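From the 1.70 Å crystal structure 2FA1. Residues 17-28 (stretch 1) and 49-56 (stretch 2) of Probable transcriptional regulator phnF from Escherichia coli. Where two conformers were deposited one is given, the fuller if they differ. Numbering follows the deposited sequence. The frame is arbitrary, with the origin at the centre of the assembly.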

# COMPACT_ATOMS: atom_id res chain seq x y z
N GLY A 17 -4.18 14.02 2.12
CA GLY A 17 -5.19 14.45 3.10
C GLY A 17 -6.38 13.51 3.21
O GLY A 17 -6.21 12.31 3.49
N SER A 18 -7.58 14.05 2.97
CA SER A 18 -8.84 13.33 3.26
C SER A 18 -9.74 13.39 2.01
O SER A 18 -9.49 14.20 1.17
CB SER A 18 -9.55 13.98 4.48
OG SER A 18 -10.06 15.30 4.21
N HIS A 19 -10.75 12.50 1.87
CA HIS A 19 -11.66 12.53 0.66
C HIS A 19 -12.55 13.81 0.57
O HIS A 19 -12.96 14.31 1.59
CB HIS A 19 -12.59 11.32 0.79
CG HIS A 19 -13.41 11.05 -0.44
ND1 HIS A 19 -14.71 11.46 -0.57
CD2 HIS A 19 -13.10 10.38 -1.57
CE1 HIS A 19 -15.18 11.06 -1.74
NE2 HIS A 19 -14.21 10.44 -2.38
N PRO A 20 -12.96 14.30 -0.64
CA PRO A 20 -13.85 15.49 -0.73
C PRO A 20 -15.20 15.42 -0.02
O PRO A 20 -15.80 16.47 0.23
CB PRO A 20 -14.02 15.73 -2.26
CG PRO A 20 -12.88 15.01 -2.85
CD PRO A 20 -12.51 13.85 -1.97
N THR A 21 -15.65 14.21 0.38
CA THR A 21 -16.82 14.04 1.22
C THR A 21 -16.47 13.70 2.68
O THR A 21 -17.37 13.37 3.45
CB THR A 21 -17.68 12.81 0.77
OG1 THR A 21 -16.89 11.62 0.95
CG2 THR A 21 -18.10 13.00 -0.60
N SER A 22 -15.21 13.83 3.05
CA SER A 22 -14.82 13.49 4.46
C SER A 22 -15.41 14.54 5.39
O SER A 22 -15.62 15.69 4.98
CB SER A 22 -13.34 13.36 4.67
OG SER A 22 -12.75 14.61 4.75
N GLU A 23 -15.79 14.07 6.58
CA GLU A 23 -16.29 14.98 7.64
C GLU A 23 -15.30 15.09 8.75
O GLU A 23 -14.67 14.12 9.12
CB GLU A 23 -17.55 14.42 8.21
CG GLU A 23 -18.67 14.38 7.23
CD GLU A 23 -19.31 15.73 7.00
OE1 GLU A 23 -19.15 16.67 7.83
OE2 GLU A 23 -20.02 15.82 5.99
N LYS A 24 -15.21 16.27 9.36
CA LYS A 24 -14.41 16.42 10.61
C LYS A 24 -15.14 15.81 11.75
O LYS A 24 -16.30 16.20 12.04
CB LYS A 24 -14.15 17.94 10.88
CG LYS A 24 -13.15 18.05 12.06
CD LYS A 24 -12.77 19.56 12.31
CE LYS A 24 -13.96 20.40 12.85
NZ LYS A 24 -13.45 21.80 13.21
N LEU A 25 -14.41 15.00 12.50
CA LEU A 25 -14.90 14.45 13.76
C LEU A 25 -14.38 15.26 14.93
O LEU A 25 -15.10 15.44 15.90
CB LEU A 25 -14.38 13.01 13.94
CG LEU A 25 -15.38 11.92 13.33
CD1 LEU A 25 -16.03 12.23 12.12
CD2 LEU A 25 -14.71 10.52 13.50
N LEU A 26 -13.18 15.80 14.84
CA LEU A 26 -12.68 16.59 15.97
C LEU A 26 -11.53 17.41 15.49
O LEU A 26 -10.82 17.00 14.60
CB LEU A 26 -12.19 15.61 17.04
CG LEU A 26 -12.14 15.78 18.59
CD1 LEU A 26 -10.71 15.85 19.07
CD2 LEU A 26 -13.08 16.75 19.34
N SER A 27 -11.39 18.62 16.06
CA SER A 27 -10.17 19.48 15.86
C SER A 27 -9.83 20.00 17.26
O SER A 27 -10.73 20.64 17.91
CB SER A 27 -10.38 20.66 14.88
OG SER A 27 -11.60 21.31 15.17
N VAL A 28 -8.66 19.59 17.78
CA VAL A 28 -8.29 19.97 19.14
C VAL A 28 -6.82 20.21 19.24
O VAL A 28 -6.07 19.75 18.40
CB VAL A 28 -8.68 18.83 20.15
CG1 VAL A 28 -10.22 18.76 20.30
CG2 VAL A 28 -8.01 17.50 19.93
N ILE A 49 -1.77 20.02 16.78
CA ILE A 49 -3.16 20.19 16.38
C ILE A 49 -3.53 18.79 15.90
O ILE A 49 -2.87 18.25 15.04
CB ILE A 49 -3.27 21.21 15.24
CG1 ILE A 49 -2.89 22.63 15.74
CG2 ILE A 49 -4.71 21.18 14.68
CD1 ILE A 49 -2.69 23.61 14.50
N HIS A 50 -4.60 18.25 16.47
CA HIS A 50 -5.10 16.94 16.01
C HIS A 50 -6.47 17.16 15.39
O HIS A 50 -7.38 17.67 16.06
CB HIS A 50 -5.27 16.13 17.29
CG HIS A 50 -5.88 14.79 17.04
ND1 HIS A 50 -6.55 14.09 18.01
CD2 HIS A 50 -5.92 14.02 15.92
CE1 HIS A 50 -6.99 12.95 17.50
NE2 HIS A 50 -6.55 12.85 16.27
N LEU A 51 -6.58 16.74 14.11
CA LEU A 51 -7.88 16.73 13.40
C LEU A 51 -8.17 15.28 13.11
O LEU A 51 -7.27 14.58 12.60
CB LEU A 51 -7.73 17.45 12.06
CG LEU A 51 -8.38 18.81 12.16
CD1 LEU A 51 -7.43 19.64 13.07
CD2 LEU A 51 -8.51 19.48 10.84
N ARG A 52 -9.43 14.86 13.30
CA ARG A 52 -9.78 13.51 12.87
C ARG A 52 -10.88 13.62 11.83
O ARG A 52 -11.85 14.42 12.00
CB ARG A 52 -10.26 12.76 14.09
CG ARG A 52 -10.80 11.29 13.70
CD ARG A 52 -11.32 10.66 14.99
NE ARG A 52 -10.15 10.37 15.87
CZ ARG A 52 -10.15 10.36 17.21
NH1 ARG A 52 -11.25 10.65 17.96
NH2 ARG A 52 -9.00 10.09 17.85
N THR A 53 -10.77 12.87 10.74
CA THR A 53 -11.83 12.94 9.68
C THR A 53 -12.32 11.53 9.45
O THR A 53 -11.66 10.53 9.75
CB THR A 53 -11.28 13.48 8.34
OG1 THR A 53 -10.17 12.67 7.87
CG2 THR A 53 -10.67 15.00 8.53
N LEU A 54 -13.54 11.49 8.85
CA LEU A 54 -14.07 10.14 8.52
C LEU A 54 -14.87 10.26 7.22
O LEU A 54 -15.62 11.24 7.02
CB LEU A 54 -15.05 9.80 9.60
CG LEU A 54 -15.66 8.39 9.54
CD1 LEU A 54 -14.69 7.32 9.73
CD2 LEU A 54 -16.81 8.29 10.50
N ARG A 55 -14.72 9.22 6.40
CA ARG A 55 -15.53 9.13 5.13
C ARG A 55 -16.57 8.02 5.43
O ARG A 55 -16.18 6.88 5.90
CB ARG A 55 -14.59 8.77 3.99
CG ARG A 55 -15.46 8.42 2.75
CD ARG A 55 -14.62 7.94 1.54
NE ARG A 55 -15.52 7.67 0.40
CZ ARG A 55 -15.09 7.14 -0.75
NH1 ARG A 55 -13.82 6.80 -0.88
NH2 ARG A 55 -15.93 6.93 -1.74
N ARG A 56 -17.85 8.29 5.07
CA ARG A 56 -18.90 7.27 5.23
C ARG A 56 -19.59 7.21 3.90
O ARG A 56 -19.59 8.21 3.13
CB ARG A 56 -19.93 7.72 6.21
CG ARG A 56 -19.44 7.75 7.67
CD ARG A 56 -20.65 8.16 8.67
NE ARG A 56 -20.17 8.05 10.06
CZ ARG A 56 -20.16 6.96 10.82
NH1 ARG A 56 -20.74 5.80 10.45
NH2 ARG A 56 -19.57 7.05 12.03
O HOH W 1 -18.45 11.08 4.20
O HOH W 2 -17.86 9.00 0.63

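This contact is an antiparallel β-strand pairing interrupted by a bulge and finished, beyond the ladder, by a cation-on-ring stack and two bridging waters. The ladder follows the textbook alternation. Glu23 and Leu54 exchange both backbone hydrogen bonds, Glu23 N to Leu54 O and Leu54 N to Glu23 O, each 2.9 Å; Val28 and His50 do the same at the other end. Between them the register slips by one residue. Arg52 O accepts from Leu25 N at 2.7 Å and, weakly, from Leu26 N at 3.4 Å, so one carbonyl serves two successive amides, while Arg52 N returns a bond to Leu26 O (2.9 Å). The extra residue, Leu25, with psi at -34°, turns its side chain toward the partner strand: CD1 packs on Leu54 CB at 3.6 Å and CD2 on the aliphatic CD of Arg52 at 3.7 Å. Glu23, Leu26, Val28, His50, Arg52 and Leu54 direct their side chains to one face of the sheet; Lys24, Ser27, Leu51 and Thr53 direct theirs to the other, where Lys24 NZ donates to Ser27 OG (2.7 Å).

A type I turn runs from His19 to Ser22, and its His19 takes part in the stack. Thr21 N donates to His19 ND1 (3.1 Å), and the extended Arg55 lays its guanidinium flat on the imidazole, planes 8° apart. One water links Thr21 O to Arg56 N; another joins Thr21 OG1, Arg55 NE and Arg56 O.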